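Local atomic coordinates of putative dehydrogenase (PDB entry 6UUG), a protein that oxidises methanesulfinate as the flavin-dependent monooxygenase MsuC, one half of a two-component system in bacterial sulfur assimilation. Residues A[399-402]-A[406-409]; A[251-256]-A[388-393]; A[114-119]-A[126-131]; A[59-64]-A[136-141]; A[266-271]-A[298-303]. One frame throughout, in Å; residues are numbered along the deposited sequence.

Interaction 1 of 5, residues A[399-402]-A[406-409]; sequences LGDW and QSLP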
# COMPACT_ATOMS: atom_id res chain seq x y z
N LEU A 399 -3.51 -10.25 17.11
CA LEU A 399 -4.34 -9.06 17.25
C LEU A 399 -5.72 -9.26 16.65
O LEU A 399 -6.70 -8.71 17.16
CB LEU A 399 -3.64 -7.86 16.59
CG LEU A 399 -2.43 -7.30 17.36
CD1 LEU A 399 -1.72 -6.18 16.58
CD2 LEU A 399 -2.84 -6.78 18.75
N GLY A 400 -5.83 -10.04 15.57
CA GLY A 400 -7.14 -10.32 15.03
C GLY A 400 -7.95 -11.20 15.96
O GLY A 400 -9.16 -11.05 16.07
N ASP A 401 -7.27 -12.11 16.66
CA ASP A 401 -7.98 -12.94 17.63
C ASP A 401 -8.59 -12.08 18.72
O ASP A 401 -9.70 -12.36 19.19
CB ASP A 401 -7.04 -13.99 18.21
CG ASP A 401 -7.77 -15.25 18.68
OD1 ASP A 401 -8.88 -15.55 18.21
OD2 ASP A 401 -7.20 -15.95 19.55
N TRP A 402 -7.90 -11.01 19.13
CA TRP A 402 -8.48 -10.05 20.06
C TRP A 402 -9.59 -9.24 19.41
O TRP A 402 -10.69 -9.09 19.96
CB TRP A 402 -7.41 -9.10 20.61
CG TRP A 402 -8.05 -7.95 21.32
CD1 TRP A 402 -8.11 -6.65 20.90
CD2 TRP A 402 -8.78 -8.02 22.55
NE1 TRP A 402 -8.81 -5.90 21.81
CE2 TRP A 402 -9.24 -6.71 22.83
CE3 TRP A 402 -9.08 -9.05 23.45
CZ2 TRP A 402 -9.99 -6.41 23.98
CZ3 TRP A 402 -9.81 -8.75 24.58
CH2 TRP A 402 -10.26 -7.44 24.83
N GLN A 406 -12.26 -11.34 20.82
CA GLN A 406 -11.99 -10.84 22.17
C GLN A 406 -11.21 -11.87 23.00
O GLN A 406 -11.43 -12.03 24.21
CB GLN A 406 -13.28 -10.40 22.87
CG GLN A 406 -14.02 -9.34 22.06
CD GLN A 406 -15.40 -9.02 22.59
OE1 GLN A 406 -15.97 -9.78 23.38
NE2 GLN A 406 -15.95 -7.88 22.17
N SER A 407 -10.27 -12.55 22.36
CA SER A 407 -9.40 -13.50 23.03
C SER A 407 -8.10 -12.82 23.43
O SER A 407 -7.38 -12.28 22.58
CB SER A 407 -9.11 -14.70 22.13
OG SER A 407 -10.31 -15.33 21.75
N LEU A 408 -7.78 -12.87 24.73
CA LEU A 408 -6.51 -12.34 25.20
C LEU A 408 -5.35 -13.18 24.68
O LEU A 408 -5.49 -14.39 24.47
CB LEU A 408 -6.47 -12.31 26.73
CG LEU A 408 -7.42 -11.38 27.47
CD1 LEU A 408 -7.26 -11.57 28.99
CD2 LEU A 408 -7.18 -9.93 27.11
N PRO A 409 -4.19 -12.58 24.47
CA PRO A 409 -3.04 -13.36 24.01
C PRO A 409 -2.56 -14.32 25.09
O PRO A 409 -2.70 -14.05 26.28
CB PRO A 409 -1.98 -12.29 23.70
CG PRO A 409 -2.43 -11.07 24.42
CD PRO A 409 -3.92 -11.13 24.52
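D401 and W402, near the end of helix 392-405, meet Q406 and S407 just as the chain leaves the helix. Two backbone hydrogen bonds tie the turn. S407 N gives the straighter one, 171° at the hydrogen and 3.2 Å to D401 O; Q406 N reaches W402 O over 2.9 Å, bent to 131°. The positive phi of Q406 swings the chain off the helix. A weaker CA-H...O contact joins W402 CA to S407 O, 3.5 Å away.

Apolar contact falls to the indole of W402. With CG anti to the backbone N (chi1 168°), its benzo corner packs on the backbone of the turn, CE3 lying 3.6 Å from Q406 CA. Beyond it, W402 CZ3 is 3.8 Å from L408 CD2. The same ring packs edge-to-face on W304 of the second subunit.

Among polar side chains, D401 OD2 only packs on the carbon S407 CB, at 3.4 Å, while OD1 is hydrogen-bonded to N405 ND2. Were D401 replaced by alanine, the N405 amide would probably lose this acceptor and S407 CB its neighbouring carboxylate. At this surface position, backbone bonds end the helix, whereas the indole joins its exit to a neighbouring subunit.

Interaction 2 of 5, residues A[251-256]-A[388-393]; sequences IAQLTF and LHDPLD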
# COMPACT_ATOMS: atom_id res chain seq x y z
N ILE A 251 7.99 -6.68 28.44
CA ILE A 251 9.10 -5.73 28.51
C ILE A 251 10.05 -5.94 27.34
O ILE A 251 10.50 -4.97 26.71
CB ILE A 251 9.82 -5.86 29.87
CG1 ILE A 251 8.89 -5.37 30.99
CG2 ILE A 251 11.13 -5.06 29.86
CD1 ILE A 251 9.34 -5.83 32.38
N ALA A 252 10.37 -7.19 27.02
CA ALA A 252 11.22 -7.46 25.85
C ALA A 252 10.60 -6.92 24.57
O ALA A 252 11.27 -6.23 23.79
CB ALA A 252 11.49 -8.96 25.73
N GLN A 253 9.31 -7.22 24.33
CA GLN A 253 8.63 -6.75 23.13
C GLN A 253 8.59 -5.23 23.06
O GLN A 253 8.82 -4.65 21.99
CB GLN A 253 7.21 -7.31 23.08
CG GLN A 253 7.16 -8.82 22.87
CD GLN A 253 7.50 -9.20 21.44
OE1 GLN A 253 6.95 -8.63 20.49
NE2 GLN A 253 8.42 -10.15 21.27
N LEU A 254 8.29 -4.57 24.18
CA LEU A 254 8.23 -3.11 24.16
C LEU A 254 9.63 -2.48 24.06
O LEU A 254 9.76 -1.36 23.57
CB LEU A 254 7.46 -2.60 25.40
CG LEU A 254 7.07 -1.12 25.39
CD1 LEU A 254 6.32 -0.76 24.13
CD2 LEU A 254 6.21 -0.77 26.62
N THR A 255 10.67 -3.20 24.50
CA THR A 255 12.04 -2.71 24.30
C THR A 255 12.38 -2.66 22.82
O THR A 255 12.86 -1.64 22.31
CB THR A 255 13.03 -3.59 25.07
OG1 THR A 255 12.78 -3.48 26.48
CG2 THR A 255 14.47 -3.19 24.78
N PHE A 256 12.11 -3.77 22.10
CA PHE A 256 12.27 -3.77 20.65
C PHE A 256 11.45 -2.66 20.01
O PHE A 256 11.92 -1.98 19.09
CB PHE A 256 11.83 -5.11 20.05
CG PHE A 256 12.86 -6.19 20.16
CD1 PHE A 256 14.12 -6.01 19.61
CD2 PHE A 256 12.56 -7.39 20.76
CE1 PHE A 256 15.08 -7.01 19.70
CE2 PHE A 256 13.51 -8.40 20.85
CZ PHE A 256 14.77 -8.21 20.32
N LEU A 388 12.42 -9.24 12.05
CA LEU A 388 12.19 -10.60 11.59
C LEU A 388 12.17 -11.65 12.70
O LEU A 388 11.72 -12.77 12.46
CB LEU A 388 13.26 -11.02 10.59
CG LEU A 388 13.30 -10.21 9.30
CD1 LEU A 388 14.52 -10.63 8.47
CD2 LEU A 388 12.00 -10.38 8.55
N HIS A 389 12.67 -11.32 13.88
CA HIS A 389 12.79 -12.35 14.90
C HIS A 389 11.46 -12.74 15.52
O HIS A 389 11.38 -13.79 16.16
CB HIS A 389 13.80 -11.91 15.95
CG HIS A 389 15.21 -11.86 15.44
ND1 HIS A 389 16.07 -12.92 15.54
CD2 HIS A 389 15.89 -10.88 14.79
CE1 HIS A 389 17.23 -12.60 14.99
NE2 HIS A 389 17.14 -11.37 14.53
N ASP A 390 10.40 -11.94 15.30
CA ASP A 390 9.05 -12.27 15.74
C ASP A 390 8.16 -11.95 14.54
O ASP A 390 7.90 -10.77 14.25
CB ASP A 390 8.67 -11.46 16.99
CG ASP A 390 7.17 -11.43 17.29
OD1 ASP A 390 6.41 -12.34 16.89
OD2 ASP A 390 6.76 -10.46 17.96
N PRO A 391 7.71 -12.96 13.79
CA PRO A 391 7.11 -12.70 12.47
C PRO A 391 5.82 -11.87 12.55
O PRO A 391 4.88 -12.22 13.26
CB PRO A 391 6.86 -14.10 11.90
CG PRO A 391 7.05 -15.05 13.03
CD PRO A 391 7.96 -14.40 14.01
N LEU A 392 5.80 -10.79 11.77
CA LEU A 392 4.68 -9.84 11.81
C LEU A 392 3.34 -10.49 11.48
O LEU A 392 2.31 -10.12 12.05
CB LEU A 392 4.96 -8.69 10.84
CG LEU A 392 4.87 -7.24 11.33
CD1 LEU A 392 5.48 -7.09 12.70
CD2 LEU A 392 5.61 -6.37 10.34
N ASP A 393 3.32 -11.47 10.57
CA ASP A 393 2.04 -12.05 10.19
C ASP A 393 1.38 -12.73 11.37
O ASP A 393 0.15 -12.72 11.50
CB ASP A 393 2.22 -13.05 9.04
CG ASP A 393 2.51 -12.38 7.72
OD1 ASP A 393 1.86 -11.36 7.41
OD2 ASP A 393 3.41 -12.87 7.02
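The amide of Q253 and the carboxylate of D390 meet with their planes 76° apart, close to perpendicular. D390 OD2 lies beyond the oxygen-nitrogen end of the amide, lifted off its plane; it is 3.1 Å from Q253 OE1 and 3.7 Å from Q253 NE2. Seen from the carboxylate, OE1 is likewise displaced from the plane. Both oxygens are acceptors, so their closeness is no hydrogen bond. K347 of helix 333-360 serves both: its NZ forms a salt bridge with D390 OD2 and a hydrogen bond with Q253 OE1.

The two residues arrive from backbones well apart, their CA atoms 9.2 Å from each other. Q253 bridges much of that gap from helix 247-277 with a chain bent at its second torsion (chi2 -74°). D390 extends to meet it from the loop ahead of helix 392-405, where P391 holds the N-cap position. Around Q253 in the same helix, I251 O accepts both T255 N and T255 OG1 from opposite faces of its carbonyl plane, OG1 at 2.7 Å.

Both touching residues are buried, within the helical C-terminal domain of the acyl-CoA dehydrogenase family. Beyond them, D393 OD2 is hydrogen-bonded to H299 NE2 of the third subunit, so the start of helix 392-405 lies at a subunit boundary. The chemistry is that of two acceptors gathered round one cation: the lysine probably offsets the repulsion between the oxygens and makes their short separation tolerable inside the protein, linking helices 247-277 and 333-360 and the loop before helix 392-405 through a polar node.

Interaction 3 of 5, residues A[114-119]-A[126-131]; sequences ATVRLF and QPWFEQ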
# COMPACT_ATOMS: atom_id res chain seq x y z
N ALA A 114 15.32 -6.99 34.83
CA ALA A 114 13.91 -7.29 35.03
C ALA A 114 13.68 -8.78 35.19
O ALA A 114 12.78 -9.19 35.94
CB ALA A 114 13.07 -6.77 33.85
N THR A 115 14.48 -9.59 34.50
CA THR A 115 14.34 -11.04 34.56
C THR A 115 14.60 -11.58 35.97
O THR A 115 13.82 -12.38 36.49
CB THR A 115 15.29 -11.69 33.56
OG1 THR A 115 14.99 -11.22 32.23
CG2 THR A 115 15.13 -13.20 33.57
N VAL A 116 15.72 -11.17 36.59
CA VAL A 116 15.97 -11.63 37.96
C VAL A 116 14.93 -11.04 38.91
O VAL A 116 14.47 -11.71 39.84
CB VAL A 116 17.42 -11.33 38.41
CG1 VAL A 116 18.42 -12.05 37.54
CG2 VAL A 116 17.72 -9.84 38.44
N ARG A 117 14.50 -9.80 38.65
CA ARG A 117 13.52 -9.16 39.53
C ARG A 117 12.19 -9.92 39.52
O ARG A 117 11.56 -10.11 40.56
CB ARG A 117 13.30 -7.71 39.10
CG ARG A 117 12.09 -7.02 39.77
CD ARG A 117 12.34 -6.82 41.26
NE ARG A 117 11.19 -6.24 41.96
CZ ARG A 117 10.15 -6.93 42.42
NH1 ARG A 117 10.07 -8.25 42.26
NH2 ARG A 117 9.16 -6.30 43.05
N LEU A 118 11.76 -10.38 38.34
CA LEU A 118 10.46 -11.00 38.20
C LEU A 118 10.45 -12.50 38.49
O LEU A 118 9.41 -13.04 38.89
CB LEU A 118 9.91 -10.75 36.79
CG LEU A 118 9.54 -9.31 36.45
CD1 LEU A 118 9.22 -9.19 34.96
CD2 LEU A 118 8.35 -8.85 37.28
N PHE A 119 11.59 -13.18 38.29
CA PHE A 119 11.64 -14.64 38.31
C PHE A 119 12.24 -15.23 39.59
O PHE A 119 12.13 -16.44 39.79
CB PHE A 119 12.44 -15.20 37.13
CG PHE A 119 11.80 -15.01 35.78
CD1 PHE A 119 10.52 -14.49 35.64
CD2 PHE A 119 12.50 -15.37 34.63
CE1 PHE A 119 9.95 -14.32 34.37
CE2 PHE A 119 11.94 -15.22 33.37
CZ PHE A 119 10.67 -14.70 33.23
N GLN A 126 17.81 -8.68 45.13
CA GLN A 126 18.21 -7.46 45.84
C GLN A 126 19.73 -7.33 45.90
O GLN A 126 20.24 -6.25 45.55
CB GLN A 126 17.56 -7.41 47.23
CG GLN A 126 16.05 -7.19 47.19
CD GLN A 126 15.43 -7.03 48.58
OE1 GLN A 126 14.46 -6.30 48.75
NE2 GLN A 126 16.00 -7.71 49.56
N PRO A 127 20.51 -8.35 46.29
CA PRO A 127 21.97 -8.21 46.18
C PRO A 127 22.45 -7.98 44.76
O PRO A 127 23.39 -7.20 44.54
CB PRO A 127 22.49 -9.55 46.73
CG PRO A 127 21.40 -10.08 47.57
CD PRO A 127 20.13 -9.63 46.92
N TRP A 128 21.84 -8.63 43.78
CA TRP A 128 22.24 -8.40 42.39
C TRP A 128 22.02 -6.95 41.99
O TRP A 128 22.87 -6.36 41.29
CB TRP A 128 21.50 -9.35 41.46
CG TRP A 128 22.09 -10.73 41.43
CD1 TRP A 128 23.41 -11.07 41.60
CD2 TRP A 128 21.39 -11.97 41.23
NE1 TRP A 128 23.56 -12.43 41.51
CE2 TRP A 128 22.34 -13.00 41.29
CE3 TRP A 128 20.04 -12.29 41.01
CZ2 TRP A 128 21.99 -14.34 41.14
CZ3 TRP A 128 19.69 -13.62 40.86
CH2 TRP A 128 20.66 -14.63 40.93
N PHE A 129 20.90 -6.36 42.40
CA PHE A 129 20.64 -4.94 42.12
C PHE A 129 21.66 -4.05 42.81
O PHE A 129 22.19 -3.11 42.21
CB PHE A 129 19.23 -4.56 42.57
CG PHE A 129 18.14 -4.86 41.56
CD1 PHE A 129 18.36 -5.76 40.53
CD2 PHE A 129 16.91 -4.24 41.66
CE1 PHE A 129 17.35 -6.03 39.60
CE2 PHE A 129 15.89 -4.49 40.74
CZ PHE A 129 16.12 -5.40 39.70
N GLU A 130 21.92 -4.31 44.09
CA GLU A 130 22.88 -3.49 44.83
C GLU A 130 24.27 -3.56 44.19
O GLU A 130 24.92 -2.52 44.01
CB GLU A 130 22.93 -3.94 46.29
CG GLU A 130 21.61 -3.76 47.01
CD GLU A 130 21.62 -4.36 48.41
OE1 GLU A 130 22.43 -5.28 48.66
OE2 GLU A 130 20.81 -3.92 49.26
N GLN A 131 24.73 -4.76 43.84
CA GLN A 131 26.07 -4.86 43.25
C GLN A 131 26.13 -4.23 41.87
O GLN A 131 27.15 -3.64 41.49
CB GLN A 131 26.52 -6.32 43.20
CG GLN A 131 26.63 -6.98 44.56
CD GLN A 131 26.97 -8.45 44.44
OE1 GLN A 131 28.12 -8.85 44.60
NE2 GLN A 131 25.95 -9.26 44.15
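V116 and R117 of helix 100-119 pack against W128 and F129 of helix 122-135, and the contact across the segments is wholly one of side-chain carbons. V116 meets both aromatic rings, its branches divided between them. Its CB is 3.8 Å from W128 CE3 and CG1 lies alongside the same benzo portion, 3.9 Å from W128 CZ3. The second methyl takes the crowded position between backbone N and carbonyl carbon, which turns it to F129, with CG2 4.0 Å from F129 CE1.

The aliphatic base of R117 meets the neighbouring tip atom of that ring, CB lying 3.7 Å from F129 CZ. Its CG stands anti to the backbone N (chi1 169°), which carries the charged part of the chain away from the ring. W125, just before the second segment, also touches V116 and R117 and meets the F129 ring.

As to the helices themselves, their axes approach to 10.2 Å with N-to-C directions at 156°. Consecutive helices joined by a short turn and running nearly antiparallel form an alpha-helical hairpin, here part of the helical N-terminal domain of the acyl-CoA dehydrogenase fold.

Interaction 4 of 5, residues A[59-64]-A[136-141]; sequences AERDAL and NWFWGN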
# COMPACT_ATOMS: atom_id res chain seq x y z
N ALA A 59 34.54 1.16 23.73
CA ALA A 59 34.58 2.54 24.21
C ALA A 59 33.19 3.06 24.55
O ALA A 59 33.00 3.77 25.55
CB ALA A 59 35.25 3.43 23.17
N GLU A 60 32.19 2.71 23.73
CA GLU A 60 30.83 3.17 23.99
C GLU A 60 30.23 2.45 25.20
O GLU A 60 29.49 3.06 25.98
CB GLU A 60 29.96 2.96 22.75
CG GLU A 60 30.33 3.86 21.56
CD GLU A 60 31.71 3.57 20.96
OE1 GLU A 60 32.12 2.38 20.95
OE2 GLU A 60 32.38 4.53 20.51
N ARG A 61 30.53 1.16 25.35
CA ARG A 61 30.03 0.43 26.51
C ARG A 61 30.64 0.96 27.80
O ARG A 61 29.96 1.07 28.82
CB ARG A 61 30.31 -1.07 26.35
CG ARG A 61 29.55 -1.72 25.18
CD ARG A 61 30.00 -3.16 24.92
NE ARG A 61 29.74 -4.00 26.08
CZ ARG A 61 28.62 -4.68 26.28
NH1 ARG A 61 27.62 -4.63 25.39
NH2 ARG A 61 28.48 -5.40 27.39
N ASP A 62 31.93 1.33 27.77
CA ASP A 62 32.54 1.94 28.95
C ASP A 62 31.92 3.30 29.25
O ASP A 62 31.75 3.68 30.41
CB ASP A 62 34.06 2.07 28.78
CG ASP A 62 34.78 0.74 28.91
OD1 ASP A 62 34.20 -0.23 29.47
OD2 ASP A 62 35.95 0.66 28.46
N ALA A 63 31.58 4.06 28.20
CA ALA A 63 30.90 5.34 28.40
C ALA A 63 29.55 5.14 29.09
O ALA A 63 29.14 5.97 29.90
CB ALA A 63 30.73 6.06 27.07
N LEU A 64 28.85 4.05 28.77
CA LEU A 64 27.63 3.71 29.50
C LEU A 64 27.93 3.37 30.95
O LEU A 64 27.21 3.81 31.86
CB LEU A 64 26.91 2.54 28.81
CG LEU A 64 26.26 2.87 27.47
CD1 LEU A 64 25.69 1.59 26.84
CD2 LEU A 64 25.16 3.88 27.65
N ASN A 136 28.51 -0.88 38.49
CA ASN A 136 28.15 -0.71 37.08
C ASN A 136 28.39 -1.98 36.26
O ASN A 136 28.99 -1.95 35.19
CB ASN A 136 28.88 0.48 36.45
CG ASN A 136 28.41 1.81 37.00
OD1 ASN A 136 27.28 2.23 36.74
ND2 ASN A 136 29.27 2.48 37.74
N TRP A 137 27.89 -3.10 36.78
CA TRP A 137 27.90 -4.36 36.03
C TRP A 137 27.03 -4.24 34.79
O TRP A 137 25.90 -3.76 34.86
CB TRP A 137 27.37 -5.50 36.89
CG TRP A 137 28.27 -5.99 37.99
CD1 TRP A 137 29.56 -5.61 38.25
CD2 TRP A 137 27.92 -6.96 38.97
NE1 TRP A 137 30.03 -6.30 39.34
CE2 TRP A 137 29.05 -7.14 39.80
CE3 TRP A 137 26.77 -7.71 39.22
CZ2 TRP A 137 29.05 -8.03 40.87
CZ3 TRP A 137 26.77 -8.60 40.29
CH2 TRP A 137 27.90 -8.75 41.10
N PHE A 138 27.55 -4.72 33.65
CA PHE A 138 26.82 -4.79 32.39
C PHE A 138 26.29 -6.22 32.25
O PHE A 138 27.08 -7.17 32.27
CB PHE A 138 27.75 -4.42 31.22
CG PHE A 138 27.09 -3.61 30.11
CD1 PHE A 138 25.89 -4.01 29.53
CD2 PHE A 138 27.69 -2.45 29.63
CE1 PHE A 138 25.31 -3.28 28.50
CE2 PHE A 138 27.12 -1.70 28.61
CZ PHE A 138 25.92 -2.11 28.04
N TRP A 139 24.97 -6.37 32.14
CA TRP A 139 24.34 -7.68 32.04
C TRP A 139 24.07 -8.04 30.58
O TRP A 139 23.55 -7.21 29.83
CB TRP A 139 23.01 -7.70 32.81
CG TRP A 139 23.16 -7.73 34.31
CD1 TRP A 139 23.71 -6.77 35.10
CD2 TRP A 139 22.72 -8.77 35.19
NE1 TRP A 139 23.65 -7.14 36.42
CE2 TRP A 139 23.06 -8.37 36.50
CE3 TRP A 139 22.09 -10.02 35.01
CZ2 TRP A 139 22.77 -9.16 37.62
CZ3 TRP A 139 21.81 -10.80 36.12
CH2 TRP A 139 22.16 -10.37 37.41
N GLY A 140 24.40 -9.28 30.20
CA GLY A 140 24.24 -9.74 28.84
C GLY A 140 23.25 -10.90 28.76
O GLY A 140 22.79 -11.44 29.77
N ASN A 141 22.93 -11.27 27.52
CA ASN A 141 21.88 -12.25 27.24
C ASN A 141 22.47 -13.55 26.74
O ASN A 141 23.31 -13.54 25.83
CB ASN A 141 20.89 -11.72 26.20
CG ASN A 141 19.90 -12.78 25.76
OD1 ASN A 141 19.12 -13.28 26.56
ND2 ASN A 141 19.94 -13.15 24.48
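The guanidinium of R61 lies flat on one face of the F138 ring, the two planes only 20° apart. R61 CZ stands 3.9 Å from the ring centroid and 5° off its normal, a cation-pi contact almost directly over the centre. NH2 comes lowest, offset toward the rim and 3.5 Å from F138 CG, while NH1 is 4.0 Å from F138 CZ on the far side. A bend at the third torsion of the arginine (chi3 62°) folds the group down over the ring. NE faces another partner, D173, with which it forms a salt bridge, so the charge is probably balanced by that carboxylate while the flat group rests on the ring.

R61 belongs to helix 58-67 of the helical N-terminal part of the acyl-CoA dehydrogenase fold, and F138 sits just ahead of strand 139-142, where the chain passes into beta structure.

L64, one turn further along the helix, comes to the ring differently: CD1 touches at the edge, near the ring plane, 3.9 Å from F138 CZ. R61 O also lies in that plane, 4.0 Å from F138 CE2. H109 meets the phenyl ring from helix 100-119, and L70 packs on it from a loop.

Interaction 5 of 5, residues A[266-271]-A[298-303]; sequences GAFEEA and AHYGEF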
# COMPACT_ATOMS: atom_id res chain seq x y z
N GLY A 266 15.43 8.56 13.93
CA GLY A 266 16.78 8.98 13.57
C GLY A 266 16.96 9.04 12.07
O GLY A 266 17.57 9.98 11.54
N ALA A 267 16.40 8.06 11.36
CA ALA A 267 16.42 8.08 9.90
C ALA A 267 15.73 9.32 9.36
O ALA A 267 16.24 9.99 8.45
CB ALA A 267 15.75 6.82 9.35
N PHE A 268 14.55 9.63 9.91
CA PHE A 268 13.81 10.81 9.50
C PHE A 268 14.63 12.08 9.71
O PHE A 268 14.72 12.93 8.82
CB PHE A 268 12.50 10.89 10.29
CG PHE A 268 11.77 12.20 10.16
CD1 PHE A 268 10.86 12.40 9.13
CD2 PHE A 268 11.94 13.20 11.11
CE1 PHE A 268 10.16 13.61 9.02
CE2 PHE A 268 11.24 14.41 11.01
CZ PHE A 268 10.35 14.61 9.96
N GLU A 269 15.24 12.22 10.89
CA GLU A 269 16.01 13.44 11.15
C GLU A 269 17.23 13.52 10.24
O GLU A 269 17.58 14.61 9.77
CB GLU A 269 16.41 13.51 12.62
CG GLU A 269 17.14 14.82 12.98
CD GLU A 269 16.38 16.08 12.56
OE1 GLU A 269 15.13 16.10 12.58
OE2 GLU A 269 17.06 17.07 12.20
N GLU A 270 17.88 12.39 9.97
CA GLU A 270 19.04 12.44 9.08
C GLU A 270 18.63 12.82 7.67
O GLU A 270 19.33 13.59 6.99
CB GLU A 270 19.78 11.10 9.10
CG GLU A 270 21.11 11.12 8.34
CD GLU A 270 22.01 9.92 8.64
OE1 GLU A 270 21.52 8.89 9.13
OE2 GLU A 270 23.23 10.01 8.38
N ALA A 271 17.48 12.31 7.21
CA ALA A 271 16.97 12.66 5.89
C ALA A 271 16.63 14.15 5.81
O ALA A 271 16.96 14.82 4.83
CB ALA A 271 15.74 11.81 5.56
N ALA A 298 4.96 16.28 0.14
CA ALA A 298 3.95 15.25 0.40
C ALA A 298 4.59 14.02 1.05
O ALA A 298 4.01 13.43 1.97
CB ALA A 298 3.22 14.89 -0.88
N HIS A 299 5.79 13.63 0.59
CA HIS A 299 6.53 12.56 1.26
C HIS A 299 6.75 12.87 2.73
O HIS A 299 6.54 12.01 3.59
CB HIS A 299 7.89 12.33 0.61
CG HIS A 299 7.84 11.52 -0.64
ND1 HIS A 299 7.33 10.24 -0.67
CD2 HIS A 299 8.23 11.80 -1.90
CE1 HIS A 299 7.42 9.76 -1.90
NE2 HIS A 299 7.97 10.69 -2.67
N TYR A 300 7.23 14.08 3.04
CA TYR A 300 7.46 14.42 4.44
C TYR A 300 6.17 14.44 5.24
O TYR A 300 6.19 14.07 6.43
CB TYR A 300 8.20 15.76 4.54
CG TYR A 300 9.70 15.54 4.48
CD1 TYR A 300 10.39 15.14 5.61
CD2 TYR A 300 10.41 15.68 3.28
CE1 TYR A 300 11.75 14.89 5.57
CE2 TYR A 300 11.79 15.46 3.24
CZ TYR A 300 12.45 15.06 4.38
OH TYR A 300 13.80 14.82 4.36
N GLY A 301 5.05 14.85 4.63
CA GLY A 301 3.77 14.77 5.32
C GLY A 301 3.36 13.34 5.63
O GLY A 301 2.83 13.06 6.69
N GLU A 302 3.61 12.43 4.70
CA GLU A 302 3.35 11.01 4.98
C GLU A 302 4.28 10.48 6.07
O GLU A 302 3.84 9.72 6.94
CB GLU A 302 3.46 10.20 3.68
CG GLU A 302 2.30 10.54 2.73
CD GLU A 302 2.28 9.72 1.47
OE1 GLU A 302 3.35 9.36 0.96
OE2 GLU A 302 1.17 9.48 0.96
N PHE A 303 5.57 10.86 6.05
CA PHE A 303 6.44 10.46 7.15
C PHE A 303 5.89 10.96 8.49
O PHE A 303 5.92 10.24 9.50
CB PHE A 303 7.85 11.00 6.96
CG PHE A 303 8.53 10.54 5.69
CD1 PHE A 303 8.12 9.38 5.04
CD2 PHE A 303 9.55 11.29 5.14
CE1 PHE A 303 8.74 8.97 3.86
CE2 PHE A 303 10.18 10.88 3.97
CZ PHE A 303 9.76 9.72 3.32
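This is buried aromatic packing between two long helices, 247-277 and 294-327, which run nearly antiparallel in the helical C-terminal domain of the acyl-CoA dehydrogenase fold. Their axes come no closer than 12.1 Å in these segments, and the wide spacing is bridged by the rings of F268 and Y300, with F303 CB beside them.

F268 has CG anti to its N (chi1 169°), a setting that carries the phenyl across the gap. Its CE1 arrives at the edge of the tyrosine ring, near the plane, 3.7 Å from Y300 CD1. The planes stand at 68° and the centroids 6.0 Å apart, an oblique pair. F303 adds its CB, 4.0 Å from F268 CD1, while its ring has H299 O of the preceding turn over one face.

The tyrosine reaches right across to the partner helix, where its OH is 3.8 Å from A271 CB. It also lies 3.2 Å from A271 O, but at a poor angle for a bond; its hydrogen-bonding partner is T275 OG1, one turn on, which is bonded to A271 O as well. Without the phenol of Y300, as with an alanine here, F268 is likely to lose the ring beside it and T275 its hydroxyl partner.

G400 and A403 of the second subunit pack on Y300 and F268 respectively. A largely apolar aromatic layer thus buries one polar hydroxyl, which is satisfied at the opposite helix through a threonine.

How the interactions relate
From the N terminus, interaction 4 opens first, at helix 58-67, and closes at residues 136-141; within its loop interaction 3 joins helices 100-119 and 122-135. The two touch through W128 on W139 and V116 on W139, uniting the hairpin with the first strand. Interaction 2 then spans from 251-256 to 388-393, closing a long loop that holds interaction 5 between its ends; both use helix 247-277, with centres about 24 Å apart. I251 also packs on A114, linking the C-terminal helices to interaction 3. Interaction 1 comes last, on helix 392-405, and like interaction 5 touches the second subunit. No loops cross.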